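Local coordinates for protein Abbfa_003403 (PDB 4ZXH) that probably assembles a peptide product as a four-domain nonribosomal peptide synthetase, combining condensation, adenylation, carrier and thioesterase domains in one chain, at residues A[24-29]-A[146-151]; A[38-43]-A[142-147]; A[73-78]-A[124-129]. All blocks are in the same frame, centred on the assembly; numbering follows the deposited sequence.

Contact 1: residues A[24-29]-A[146-151]; sequences LGIWYI and HHALMD. With PNS (4'-phosphopantetheine), chain B.
His146 holds CG anti to its backbone N (chi1 -165°), and Ile26 does the same with its CG2 branch while CG1 lies beside the N (chi1 -48°); these two torsions bring the CG2 methyl to the rim of the imidazole. The histidines begin the HHxxxD signature of condensation domains, read here as HHALMD, and helix 21-32 packs against the turn that follows them. Ile26 CG2 comes at the ring edge, near its plane, 3.5 Å from His146 CE1, as the two side chains slide past each other in opposite directions. The same methyl meets Ala148 CB at 3.9 Å, so one branch fills the angle between ring and turn.

Within the turn, Ala148 N donates to His146 ND1 over 2.9 Å with an N-H...N angle of 159°, close to the ring plane. NE2 bonds to Gln30 OE1 on helix 21-32, a pattern consistent with a neutral ring protonated at NE2. Both nitrogens are thus engaged, which should fix the rotation of the ring. At the other end of the signature buried Asp151 caps the helix that follows, pairs with Arg285 and accepts from Phe297 N.

The other branch of Ile26 reaches the cofactor. Its CD1 lies 3.9 Å from O40 of the 4'-phosphopantetheine, and Ile29 CD1 one turn on lies 3.8 Å from N36. With Gly25, these residues put helix 21-32 along one side of the pantetheine. The arm is hydrogen-bonded to Ser1008 N of the carrier domain. At Gly25, which has no side chain to intervene, CA approaches the pantetheine carbonyl oxygen O35 to 3.2 Å.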
loop_
_atom_site.group_PDB
_atom_site.type_symbol
_atom_site.label_atom_id
_atom_site.label_comp_id
_atom_site.label_asym_id
_atom_site.label_seq_id
_atom_site.Cartn_x
_atom_site.Cartn_y
_atom_site.Cartn_z
ATOM N N LEU A 24 -15.288 -7.018 -19.942
ATOM C CA LEU A 24 -14.790 -7.765 -18.801
ATOM C C LEU A 24 -14.129 -6.874 -17.755
ATOM O O LEU A 24 -14.414 -6.987 -16.562
ATOM C CB LEU A 24 -13.812 -8.827 -19.293
ATOM C CG LEU A 24 -12.886 -9.522 -18.308
ATOM C CD1 LEU A 24 -13.692 -10.209 -17.251
ATOM C CD2 LEU A 24 -12.026 -10.520 -19.085
ATOM N N GLY A 25 -13.258 -5.977 -18.198
ATOM C CA GLY A 25 -12.530 -5.135 -17.267
ATOM C C GLY A 25 -13.424 -4.211 -16.458
ATOM O O GLY A 25 -13.262 -4.089 -15.248
ATOM N N ILE A 26 -14.355 -3.534 -17.118
ATOM C CA ILE A 26 -15.274 -2.667 -16.393
ATOM C C ILE A 26 -16.135 -3.476 -15.436
ATOM O O ILE A 26 -16.300 -3.121 -14.262
ATOM C CB ILE A 26 -16.224 -1.917 -17.316
ATOM C CG1 ILE A 26 -15.480 -1.255 -18.490
ATOM C CG2 ILE A 26 -17.057 -0.973 -16.494
ATOM C CD1 ILE A 26 -14.513 -0.227 -18.082
ATOM N N TRP A 27 -16.706 -4.553 -15.965
ATOM C CA TRP A 27 -17.550 -5.440 -15.180
ATOM C C TRP A 27 -16.820 -5.846 -13.919
ATOM O O TRP A 27 -17.315 -5.629 -12.808
ATOM C CB TRP A 27 -17.934 -6.667 -15.986
ATOM C CG TRP A 27 -18.973 -7.490 -15.342
ATOM C CD1 TRP A 27 -20.325 -7.431 -15.559
ATOM C CD2 TRP A 27 -18.768 -8.527 -14.373
ATOM N NE1 TRP A 27 -20.972 -8.372 -14.784
ATOM C CE2 TRP A 27 -20.039 -9.053 -14.044
ATOM C CE3 TRP A 27 -17.632 -9.064 -13.750
ATOM C CZ2 TRP A 27 -20.203 -10.081 -13.119
ATOM C CZ3 TRP A 27 -17.799 -10.086 -12.832
ATOM C CH2 TRP A 27 -19.073 -10.589 -12.532
ATOM N N TYR A 28 -15.624 -6.402 -14.101
ATOM C CA TYR A 28 -14.817 -6.862 -12.980
ATOM C C TYR A 28 -14.628 -5.780 -11.911
ATOM O O TYR A 28 -14.815 -6.033 -10.717
ATOM C CB TYR A 28 -13.459 -7.355 -13.479
ATOM C CG TYR A 28 -12.576 -7.922 -12.396
ATOM C CD1 TYR A 28 -12.807 -9.187 -11.869
ATOM C CD2 TYR A 28 -11.502 -7.200 -11.909
ATOM C CE1 TYR A 28 -11.987 -9.711 -10.870
ATOM C CE2 TYR A 28 -10.691 -7.710 -10.918
ATOM C CZ TYR A 28 -10.927 -8.964 -10.398
ATOM O OH TYR A 28 -10.092 -9.461 -9.409
ATOM N N ILE A 29 -14.266 -4.581 -12.339
ATOM C CA ILE A 29 -14.024 -3.496 -11.398
ATOM C C ILE A 29 -15.285 -3.211 -10.570
ATOM O O ILE A 29 -15.198 -3.000 -9.358
ATOM C CB ILE A 29 -13.530 -2.228 -12.135
ATOM C CG1 ILE A 29 -12.175 -2.522 -12.775
ATOM C CG2 ILE A 29 -13.392 -1.053 -11.182
ATOM C CD1 ILE A 29 -11.587 -1.401 -13.558
ATOM N N HIS A 146 -24.335 2.690 -17.333
ATOM C CA HIS A 146 -23.073 2.108 -16.908
ATOM C C HIS A 146 -22.208 1.746 -18.114
ATOM O O HIS A 146 -22.696 1.184 -19.108
ATOM C CB HIS A 146 -23.315 0.889 -16.042
ATOM C CG HIS A 146 -22.100 0.448 -15.294
ATOM N ND1 HIS A 146 -21.081 -0.256 -15.892
ATOM C CD2 HIS A 146 -21.733 0.626 -14.004
ATOM C CE1 HIS A 146 -20.144 -0.510 -14.995
ATOM N NE2 HIS A 146 -20.512 0.020 -13.842
ATOM N N HIS A 147 -20.925 2.078 -18.020
ATOM C CA HIS A 147 -19.985 1.928 -19.139
ATOM C C HIS A 147 -19.763 0.440 -19.525
ATOM O O HIS A 147 -19.372 0.134 -20.658
ATOM C CB HIS A 147 -18.665 2.609 -18.769
ATOM C CG HIS A 147 -17.798 2.972 -19.942
ATOM N ND1 HIS A 147 -17.685 2.187 -21.061
ATOM C CD2 HIS A 147 -16.968 4.032 -20.123
ATOM C CE1 HIS A 147 -16.828 2.755 -21.906
ATOM N NE2 HIS A 147 -16.384 3.866 -21.360
ATOM N N ALA A 148 -20.032 -0.486 -18.605
ATOM C CA ALA A 148 -20.020 -1.908 -18.965
ATOM C C ALA A 148 -21.056 -2.227 -20.041
ATOM O O ALA A 148 -20.897 -3.205 -20.785
ATOM C CB ALA A 148 -20.256 -2.796 -17.737
ATOM N N LEU A 149 -22.103 -1.404 -20.146
ATOM C CA LEU A 149 -23.167 -1.673 -21.108
ATOM C C LEU A 149 -22.848 -1.052 -22.460
ATOM O O LEU A 149 -22.994 -1.704 -23.493
ATOM C CB LEU A 149 -24.512 -1.158 -20.600
ATOM C CG LEU A 149 -25.716 -1.583 -21.456
ATOM C CD1 LEU A 149 -26.007 -3.108 -21.361
ATOM C CD2 LEU A 149 -26.978 -0.759 -21.147
ATOM N N MET A 150 -22.424 0.209 -22.474
ATOM C CA MET A 150 -22.097 0.837 -23.752
ATOM C C MET A 150 -21.133 1.990 -23.555
ATOM O O MET A 150 -20.944 2.473 -22.447
ATOM C CB MET A 150 -23.368 1.302 -24.504
ATOM C CG MET A 150 -24.300 2.319 -23.799
ATOM S SD MET A 150 -25.773 2.831 -24.796
ATOM C CE MET A 150 -26.823 1.412 -24.603
ATOM N N ASP A 151 -20.492 2.401 -24.638
ATOM C CA ASP A 151 -19.558 3.505 -24.582
ATOM C C ASP A 151 -20.231 4.823 -24.993
ATOM O O ASP A 151 -21.420 4.865 -25.286
ATOM C CB ASP A 151 -18.352 3.202 -25.474
ATOM C CG ASP A 151 -18.754 2.820 -26.868
ATOM O OD1 ASP A 151 -19.869 3.206 -27.276
ATOM O OD2 ASP A 151 -17.959 2.143 -27.563
HETATM O O23 PNS B . -6.227 -7.895 -12.370
HETATM P P24 PNS B . -6.982 -8.628 -13.447
HETATM O O25 PNS B . -6.286 -9.748 -14.173
HETATM O O27 PNS B . -7.368 -7.499 -14.532
HETATM C C28 PNS B . -8.081 -6.331 -14.138
HETATM C C29 PNS B . -8.359 -5.487 -15.369
HETATM C C30 PNS B . -9.142 -6.392 -16.322
HETATM C C31 PNS B . -7.032 -5.054 -15.996
HETATM C C32 PNS B . -9.146 -4.233 -14.962
HETATM O O33 PNS B . -8.509 -3.690 -13.793
HETATM C C34 PNS B . -9.195 -3.232 -16.101
HETATM O O35 PNS B . -9.728 -3.492 -17.179
HETATM N N36 PNS B . -8.654 -2.037 -15.911
HETATM C C37 PNS B . -8.649 -1.011 -16.942
HETATM C C38 PNS B . -9.397 0.202 -16.390
HETATM C C39 PNS B . -10.101 0.908 -17.508
HETATM O O40 PNS B . -10.612 0.279 -18.422
HETATM N N41 PNS B . -10.102 2.229 -17.393
HETATM C C42 PNS B . -10.691 3.199 -18.284
HETATM C C43 PNS B . -10.063 4.487 -17.793
HETATM S S44 PNS B . -8.661 4.846 -18.860
#

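Contact 2: residues A[38-43]-A[142-147]. With PX4 (1,2-dimyristoyl-sn-glycero-3-phosphocholine), chain C; PNS (4'-phosphopantetheine), chain B.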
loop_
_atom_site.group_PDB
_atom_site.type_symbol
_atom_site.label_atom_id
_atom_site.label_comp_id
_atom_site.label_asym_id
_atom_site.label_seq_id
_atom_site.Cartn_x
_atom_site.Cartn_y
_atom_site.Cartn_z
ATOM N N ALA A 38 -17.475 5.217 -10.712
ATOM C CA ALA A 38 -16.563 5.849 -11.642
ATOM C C ALA A 38 -16.897 5.537 -13.105
ATOM O O ALA A 38 -16.376 6.202 -13.999
ATOM C CB ALA A 38 -15.128 5.442 -11.320
ATOM N N TYR A 39 -17.749 4.543 -13.351
ATOM C CA TYR A 39 -18.118 4.187 -14.726
ATOM C C TYR A 39 -19.609 4.443 -15.051
ATOM O O TYR A 39 -20.161 3.870 -15.987
ATOM C CB TYR A 39 -17.753 2.722 -14.998
ATOM C CG TYR A 39 -16.270 2.516 -15.014
ATOM C CD1 TYR A 39 -15.517 2.844 -16.141
ATOM C CD2 TYR A 39 -15.600 2.039 -13.889
ATOM C CE1 TYR A 39 -14.137 2.684 -16.151
ATOM C CE2 TYR A 39 -14.219 1.879 -13.890
ATOM C CZ TYR A 39 -13.494 2.210 -15.029
ATOM O OH TYR A 39 -12.126 2.041 -15.050
ATOM N N ASN A 40 -20.239 5.313 -14.267
ATOM C CA ASN A 40 -21.580 5.815 -14.543
ATOM C C ASN A 40 -21.565 6.951 -15.555
ATOM O O ASN A 40 -21.456 8.108 -15.155
ATOM C CB ASN A 40 -22.228 6.342 -13.262
ATOM C CG ASN A 40 -22.570 5.256 -12.279
ATOM O OD1 ASN A 40 -22.045 4.153 -12.338
ATOM N ND2 ASN A 40 -23.457 5.571 -11.356
ATOM N N MET A 41 -21.662 6.647 -16.849
ATOM C CA MET A 41 -21.760 7.707 -17.844
ATOM C C MET A 41 -23.069 8.504 -17.656
ATOM O O MET A 41 -24.154 7.938 -17.403
ATOM C CB MET A 41 -21.702 7.150 -19.253
ATOM C CG MET A 41 -20.765 5.984 -19.450
ATOM S SD MET A 41 -20.601 5.516 -21.161
ATOM C CE MET A 41 -19.886 7.016 -21.801
ATOM N N VAL A 42 -22.959 9.819 -17.777
ATOM C CA VAL A 42 -24.085 10.699 -17.535
ATOM C C VAL A 42 -24.137 11.802 -18.560
ATOM O O VAL A 42 -23.187 12.579 -18.687
ATOM C CB VAL A 42 -24.023 11.380 -16.133
ATOM C CG1 VAL A 42 -25.202 12.353 -15.970
ATOM C CG2 VAL A 42 -24.000 10.357 -15.028
ATOM N N VAL A 43 -25.247 11.872 -19.283
ATOM C CA VAL A 43 -25.554 13.034 -20.096
ATOM C C VAL A 43 -26.829 13.664 -19.510
ATOM O O VAL A 43 -27.796 12.943 -19.216
ATOM C CB VAL A 43 -25.731 12.656 -21.593
ATOM C CG1 VAL A 43 -26.716 11.524 -21.764
ATOM C CG2 VAL A 43 -26.192 13.837 -22.389
ATOM N N ALA A 142 -31.547 13.652 -16.296
ATOM C CA ALA A 142 -30.204 13.080 -16.379
ATOM C C ALA A 142 -30.278 11.599 -16.695
ATOM O O ALA A 142 -30.935 10.828 -15.986
ATOM C CB ALA A 142 -29.428 13.312 -15.086
ATOM N N PHE A 143 -29.605 11.218 -17.774
ATOM C CA PHE A 143 -29.535 9.838 -18.209
ATOM C C PHE A 143 -28.230 9.241 -17.710
ATOM O O PHE A 143 -27.166 9.797 -17.975
ATOM C CB PHE A 143 -29.603 9.747 -19.730
ATOM C CG PHE A 143 -30.842 10.334 -20.317
ATOM C CD1 PHE A 143 -31.928 9.532 -20.620
ATOM C CD2 PHE A 143 -30.930 11.698 -20.566
ATOM C CE1 PHE A 143 -33.075 10.070 -21.165
ATOM C CE2 PHE A 143 -32.078 12.235 -21.102
ATOM C CZ PHE A 143 -33.151 11.412 -21.395
ATOM N N VAL A 144 -28.318 8.122 -16.991
ATOM C CA VAL A 144 -27.148 7.424 -16.455
ATOM C C VAL A 144 -27.019 6.036 -17.071
ATOM O O VAL A 144 -27.931 5.213 -16.941
ATOM C CB VAL A 144 -27.232 7.238 -14.946
ATOM C CG1 VAL A 144 -25.881 6.880 -14.406
ATOM C CG2 VAL A 144 -27.726 8.483 -14.286
ATOM N N ILE A 145 -25.900 5.767 -17.734
ATOM C CA ILE A 145 -25.685 4.447 -18.315
ATOM C C ILE A 145 -24.346 3.905 -17.856
ATOM O O ILE A 145 -23.319 4.574 -17.995
ATOM C CB ILE A 145 -25.691 4.461 -19.869
ATOM C CG1 ILE A 145 -27.003 4.960 -20.422
ATOM C CG2 ILE A 145 -25.512 3.083 -20.385
ATOM C CD1 ILE A 145 -27.000 6.409 -20.829
ATOM N N HIS A 146 -24.335 2.690 -17.333
ATOM C CA HIS A 146 -23.073 2.108 -16.908
ATOM C C HIS A 146 -22.208 1.746 -18.114
ATOM O O HIS A 146 -22.696 1.184 -19.108
ATOM C CB HIS A 146 -23.315 0.889 -16.042
ATOM C CG HIS A 146 -22.100 0.448 -15.294
ATOM N ND1 HIS A 146 -21.081 -0.256 -15.892
ATOM C CD2 HIS A 146 -21.733 0.626 -14.004
ATOM C CE1 HIS A 146 -20.144 -0.510 -14.995
ATOM N NE2 HIS A 146 -20.512 0.020 -13.842
ATOM N N HIS A 147 -20.925 2.078 -18.020
ATOM C CA HIS A 147 -19.985 1.928 -19.139
ATOM C C HIS A 147 -19.763 0.440 -19.525
ATOM O O HIS A 147 -19.372 0.134 -20.658
ATOM C CB HIS A 147 -18.665 2.609 -18.769
ATOM C CG HIS A 147 -17.798 2.972 -19.942
ATOM N ND1 HIS A 147 -17.685 2.187 -21.061
ATOM C CD2 HIS A 147 -16.968 4.032 -20.123
ATOM C CE1 HIS A 147 -16.828 2.755 -21.906
ATOM N NE2 HIS A 147 -16.384 3.866 -21.360
HETATM O O1 PX4 C . -46.047 13.403 -14.568
HETATM O O2 PX4 C . -45.669 15.979 -14.447
HETATM P P1 PX4 C . -45.861 14.729 -15.272
HETATM O O3 PX4 C . -47.058 14.985 -16.327
HETATM C C1 PX4 C . -48.394 14.503 -16.167
HETATM C C2 PX4 C . -49.278 15.171 -17.224
HETATM N N1 PX4 C . -50.633 14.584 -17.310
HETATM C C3 PX4 C . -51.138 14.226 -15.973
HETATM C C4 PX4 C . -51.545 15.566 -17.922
HETATM C C5 PX4 C . -50.606 13.388 -18.165
HETATM O O4 PX4 C . -44.626 14.606 -16.310
HETATM C C6 PX4 C . -43.499 15.487 -16.329
HETATM C C7 PX4 C . -42.293 14.711 -16.847
HETATM C C8 PX4 C . -42.515 13.274 -16.379
HETATM O O5 PX4 C . -41.444 12.436 -16.803
HETATM C C9 PX4 C . -41.667 11.039 -17.158
HETATM O O6 PX4 C . -42.801 10.604 -17.257
HETATM C C10 PX4 C . -40.485 10.140 -17.414
HETATM C C11 PX4 C . -40.288 9.906 -18.905
HETATM C C12 PX4 C . -38.890 10.349 -19.307
HETATM C C13 PX4 C . -38.346 9.404 -20.370
HETATM C C14 PX4 C . -37.940 10.179 -21.612
HETATM C C15 PX4 C . -37.796 9.203 -22.765
HETATM C C16 PX4 C . -36.395 9.281 -23.337
HETATM C C17 PX4 C . -36.154 8.140 -24.307
HETATM C C18 PX4 C . -35.588 6.927 -23.569
HETATM C C19 PX4 C . -34.101 6.748 -23.824
HETATM C C20 PX4 C . -33.479 5.910 -22.711
HETATM C C21 PX4 C . -32.007 5.621 -23.006
HETATM C C22 PX4 C . -31.180 5.437 -21.743
HETATM O O7 PX4 C . -42.216 14.762 -18.281
HETATM C C23 PX4 C . -40.872 15.084 -18.778
HETATM O O8 PX4 C . -40.147 15.727 -18.043
HETATM C C24 PX4 C . -40.394 14.611 -20.153
HETATM C C25 PX4 C . -38.976 15.048 -20.560
HETATM C C26 PX4 C . -38.494 14.385 -21.864
HETATM C C27 PX4 C . -37.037 14.733 -22.228
HETATM C C28 PX4 C . -36.554 14.126 -23.550
HETATM C C29 PX4 C . -35.097 14.478 -23.900
HETATM C C30 PX4 C . -34.644 13.916 -25.257
HETATM C C31 PX4 C . -33.143 13.555 -25.380
HETATM C C32 PX4 C . -32.841 12.206 -24.708
HETATM C C33 PX4 C . -31.562 11.484 -25.155
HETATM C C34 PX4 C . -31.109 10.448 -24.120
HETATM C C35 PX4 C . -30.372 9.223 -24.668
HETATM C C36 PX4 C . -28.971 9.095 -24.090
HETATM O O23 PNS B . -6.227 -7.895 -12.370
HETATM P P24 PNS B . -6.982 -8.628 -13.447
HETATM O O25 PNS B . -6.286 -9.748 -14.173
HETATM O O27 PNS B . -7.368 -7.499 -14.532
HETATM C C28 PNS B . -8.081 -6.331 -14.138
HETATM C C29 PNS B . -8.359 -5.487 -15.369
HETATM C C30 PNS B . -9.142 -6.392 -16.322
HETATM C C31 PNS B . -7.032 -5.054 -15.996
HETATM C C32 PNS B . -9.146 -4.233 -14.962
HETATM O O33 PNS B . -8.509 -3.690 -13.793
HETATM C C34 PNS B . -9.195 -3.232 -16.101
HETATM O O35 PNS B . -9.728 -3.492 -17.179
HETATM N N36 PNS B . -8.654 -2.037 -15.911
HETATM C C37 PNS B . -8.649 -1.011 -16.942
HETATM C C38 PNS B . -9.397 0.202 -16.390
HETATM C C39 PNS B . -10.101 0.908 -17.508
HETATM O O40 PNS B . -10.612 0.279 -18.422
HETATM N N41 PNS B . -10.102 2.229 -17.393
HETATM C C42 PNS B . -10.691 3.199 -18.284
HETATM C C43 PNS B . -10.063 4.487 -17.793
HETATM S S44 PNS B . -8.661 4.846 -18.860
#
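Strands 40-43 and 142-146 run antiparallel at 154°, their axes 4.5 Å apart, and their ladder is well bonded but for one link. Val43 and Phe143, a hydrogen-bonded pair, exchange two bonds; the one from Phe143 N to Val43 O, at 2.9 Å, lies nearly along the C=O axis. Next along, Ile145 N donates well to Met41 O, whereas the return bond from Met41 N to Ile145 O is weak (127° at the hydrogen). Val42 and Val144 lie side by side on the other face, where Val42 is partly exposed.

Past the last strand pair His147 N still donates to Tyr39 O, at 2.8 Å and nearly along the C=O axis. The side chains beyond pack more loosely round partly exposed His147. Met41, bent at its last torsion, sets SD over one face of the His147 ring, 4.2 Å from the centroid, while Tyr39 CB sits over the His146 ring in a CH-pi contact.

Phe143 takes lipid carbon C34 over the centre of one ring face, and Tyr39 OH approaches pantetheine N41 to 3.1 Å. The strand pair and the Tyr39 loop before it thus contribute to two chemically distinct pockets, one at each end.

Contact 3: residues A[73-78]-A[124-129]; sequences VSMPAN and PPLWRI
Leu126 overlaps the Val73 carbonyl and, with one methyl, the tip of Met75: its CG comes to 3.6 Å from Val73 O. With CG beside the backbone N (chi1 -51°), the branch divides its two methyls between neighbours. CD1 meets the tip of Met75, 3.9 Å from CE, the two chains crossing obliquely, while CD2 stays close to Val73 O and Ser74. Met75 reaches this point because it is extended beyond CG, with both later torsions near anti.

Pro124 supplies the second half of the interface. Its ring carbon CD lies 3.5 Å from Ser74 CB, and its CB stands 3.9 Å from Val73 O, so the pyrrolidine lies against Ser74 CB and near the Val73 carbonyl oxygen. Ser74 keeps OG in the crowded position between its own N and carbonyl carbon (chi1 82°) and bonds to Trp87 NE1. Its polar end is therefore accounted for, and Pro124 meets mainly the aliphatic CB. The contact is van der Waals in kind, aliphatic carbons against aliphatic carbons and the Val73 carbonyl.

The cis peptide before Pro125 turns the chain sharply between Pro124, which points toward Ser74, and Pro125, which points away. Pro125 CB then lies 3.6 Å above one face of the Trp127 indole, offset toward the rim. The indole NE1 bonds to Leu71 O, and Trp127 also belongs to the lipid pocket.

The loop leading into strand 127-135 packs on the edge strand 73-78 of another sheet in the condensation domain. Strand 73-78 is an outer strand of a three-stranded antiparallel sheet, paired with 81-87. Strand 127-135 stands between 94-98 and 138-146 in the six-stranded mixed sheet, and the side chains of Met75 and Ala77 touch helix 21-32.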
loop_
_atom_site.group_PDB
_atom_site.type_symbol
_atom_site.label_atom_id
_atom_site.label_comp_id
_atom_site.label_asym_id
_atom_site.label_seq_id
_atom_site.Cartn_x
_atom_site.Cartn_y
_atom_site.Cartn_z
ATOM N N VAL A 73 -30.533 -5.645 -21.212
ATOM C CA VAL A 73 -29.465 -6.568 -20.820
ATOM C C VAL A 73 -29.137 -6.539 -19.315
ATOM O O VAL A 73 -29.215 -5.495 -18.676
ATOM C CB VAL A 73 -28.189 -6.251 -21.644
ATOM C CG1 VAL A 73 -26.923 -6.745 -20.966
ATOM C CG2 VAL A 73 -28.312 -6.823 -23.041
ATOM N N SER A 74 -28.802 -7.701 -18.757
ATOM C CA SER A 74 -28.158 -7.803 -17.445
ATOM C C SER A 74 -26.907 -8.676 -17.608
ATOM O O SER A 74 -26.775 -9.372 -18.619
ATOM C CB SER A 74 -29.114 -8.376 -16.384
ATOM O OG SER A 74 -29.210 -9.794 -16.410
ATOM N N MET A 75 -25.982 -8.627 -16.646
ATOM C CA MET A 75 -24.697 -9.328 -16.785
ATOM C C MET A 75 -24.366 -10.161 -15.554
ATOM O O MET A 75 -23.497 -9.809 -14.766
ATOM C CB MET A 75 -23.556 -8.332 -17.064
ATOM C CG MET A 75 -23.723 -7.523 -18.354
ATOM S SD MET A 75 -22.481 -6.229 -18.603
ATOM C CE MET A 75 -23.253 -5.264 -19.874
ATOM N N PRO A 76 -25.047 -11.291 -15.397
ATOM C CA PRO A 76 -24.876 -12.135 -14.216
ATOM C C PRO A 76 -23.660 -13.036 -14.349
ATOM O O PRO A 76 -23.166 -13.236 -15.470
ATOM C CB PRO A 76 -26.151 -12.960 -14.204
ATOM C CG PRO A 76 -26.429 -13.157 -15.673
ATOM C CD PRO A 76 -25.972 -11.896 -16.371
ATOM N N ALA A 77 -23.203 -13.597 -13.232
ATOM C CA ALA A 77 -22.054 -14.484 -13.265
ATOM C C ALA A 77 -22.429 -15.875 -12.801
ATOM O O ALA A 77 -23.249 -16.030 -11.899
ATOM C CB ALA A 77 -20.939 -13.925 -12.417
ATOM N N ASN A 78 -21.846 -16.881 -13.449
ATOM C CA ASN A 78 -21.876 -18.260 -12.959
ATOM C C ASN A 78 -20.440 -18.809 -12.892
ATOM O O ASN A 78 -19.474 -18.058 -13.078
ATOM C CB ASN A 78 -22.784 -19.133 -13.834
ATOM C CG ASN A 78 -22.345 -19.179 -15.287
ATOM O OD1 ASN A 78 -21.245 -19.614 -15.604
ATOM N ND2 ASN A 78 -23.199 -18.695 -16.174
ATOM N N PRO A 124 -31.054 -6.117 -14.105
ATOM C CA PRO A 124 -31.459 -5.103 -15.087
ATOM C C PRO A 124 -32.445 -4.132 -14.484
ATOM O O PRO A 124 -33.155 -4.525 -13.571
ATOM C CB PRO A 124 -32.122 -5.927 -16.183
ATOM C CG PRO A 124 -32.710 -7.064 -15.458
ATOM C CD PRO A 124 -31.795 -7.373 -14.300
ATOM N N PRO A 125 -32.518 -2.896 -15.002
ATOM C CA PRO A 125 -31.743 -2.390 -16.146
ATOM C C PRO A 125 -30.382 -1.849 -15.734
ATOM O O PRO A 125 -30.206 -1.573 -14.553
ATOM C CB PRO A 125 -32.634 -1.270 -16.698
ATOM C CG PRO A 125 -33.408 -0.788 -15.501
ATOM C CD PRO A 125 -33.559 -1.946 -14.563
ATOM N N LEU A 126 -29.443 -1.706 -16.671
ATOM C CA LEU A 126 -28.133 -1.120 -16.342
ATOM C C LEU A 126 -28.075 0.349 -16.754
ATOM O O LEU A 126 -27.028 0.868 -17.149
ATOM C CB LEU A 126 -26.992 -1.879 -17.001
ATOM C CG LEU A 126 -26.907 -3.396 -16.847
ATOM C CD1 LEU A 126 -25.499 -3.837 -17.023
ATOM C CD2 LEU A 126 -27.483 -3.911 -15.547
ATOM N N TRP A 127 -29.217 1.014 -16.652
ATOM C CA TRP A 127 -29.312 2.430 -16.937
ATOM C C TRP A 127 -30.473 3.007 -16.136
ATOM O O TRP A 127 -31.357 2.264 -15.704
ATOM C CB TRP A 127 -29.493 2.665 -18.437
ATOM C CG TRP A 127 -30.596 1.855 -19.033
ATOM C CD1 TRP A 127 -30.530 0.558 -19.454
ATOM C CD2 TRP A 127 -31.929 2.296 -19.301
ATOM N NE1 TRP A 127 -31.749 0.157 -19.956
ATOM C CE2 TRP A 127 -32.625 1.212 -19.880
ATOM C CE3 TRP A 127 -32.607 3.504 -19.116
ATOM C CZ2 TRP A 127 -33.967 1.300 -20.268
ATOM C CZ3 TRP A 127 -33.952 3.594 -19.512
ATOM C CH2 TRP A 127 -34.612 2.500 -20.070
ATOM N N ARG A 128 -30.441 4.321 -15.905
ATOM C CA ARG A 128 -31.476 5.026 -15.144
ATOM C C ARG A 128 -31.737 6.393 -15.739
ATOM O O ARG A 128 -30.872 6.979 -16.396
ATOM C CB ARG A 128 -31.070 5.229 -13.701
ATOM C CG ARG A 128 -30.697 3.993 -12.955
ATOM C CD ARG A 128 -30.603 4.340 -11.495
ATOM N NE ARG A 128 -29.602 5.367 -11.213
ATOM C CZ ARG A 128 -28.395 5.094 -10.719
ATOM N NH1 ARG A 128 -28.057 3.832 -10.478
ATOM N NH2 ARG A 128 -27.538 6.072 -10.446
ATOM N N ILE A 129 -32.929 6.908 -15.478
ATOM C CA ILE A 129 -33.266 8.274 -15.821
ATOM C C ILE A 129 -33.674 9.005 -14.560
ATOM O O ILE A 129 -34.572 8.546 -13.846
ATOM C CB ILE A 129 -34.412 8.339 -16.836
ATOM C CG1 ILE A 129 -34.012 7.618 -18.117
ATOM C CG2 ILE A 129 -34.787 9.790 -17.102
ATOM C CD1 ILE A 129 -35.180 7.274 -18.994
#

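In the fold
All three contacts lie in the condensation domain, on the same side of the chain's centre. Contacts 1 and 2 have centres 11 Å apart, as do contacts 1 and 3; contacts 2 and 3 are 13 Å apart. Helix 21-32 and strand 40-49 follow one another, and contacts 1 and 2 both close on the 142-151 region, sharing His146 and His147. Contact 3 is nested inside both loops. Strand 138-146 lies between strands 40-49 and 127-135, so contacts 2 and 3 reach one sheet. A probable hydrogen bond from Trp27 NE1 to Met75 O joins contacts 1 and 3. The signature turn is thus framed by helix and sheet beside the pantetheine.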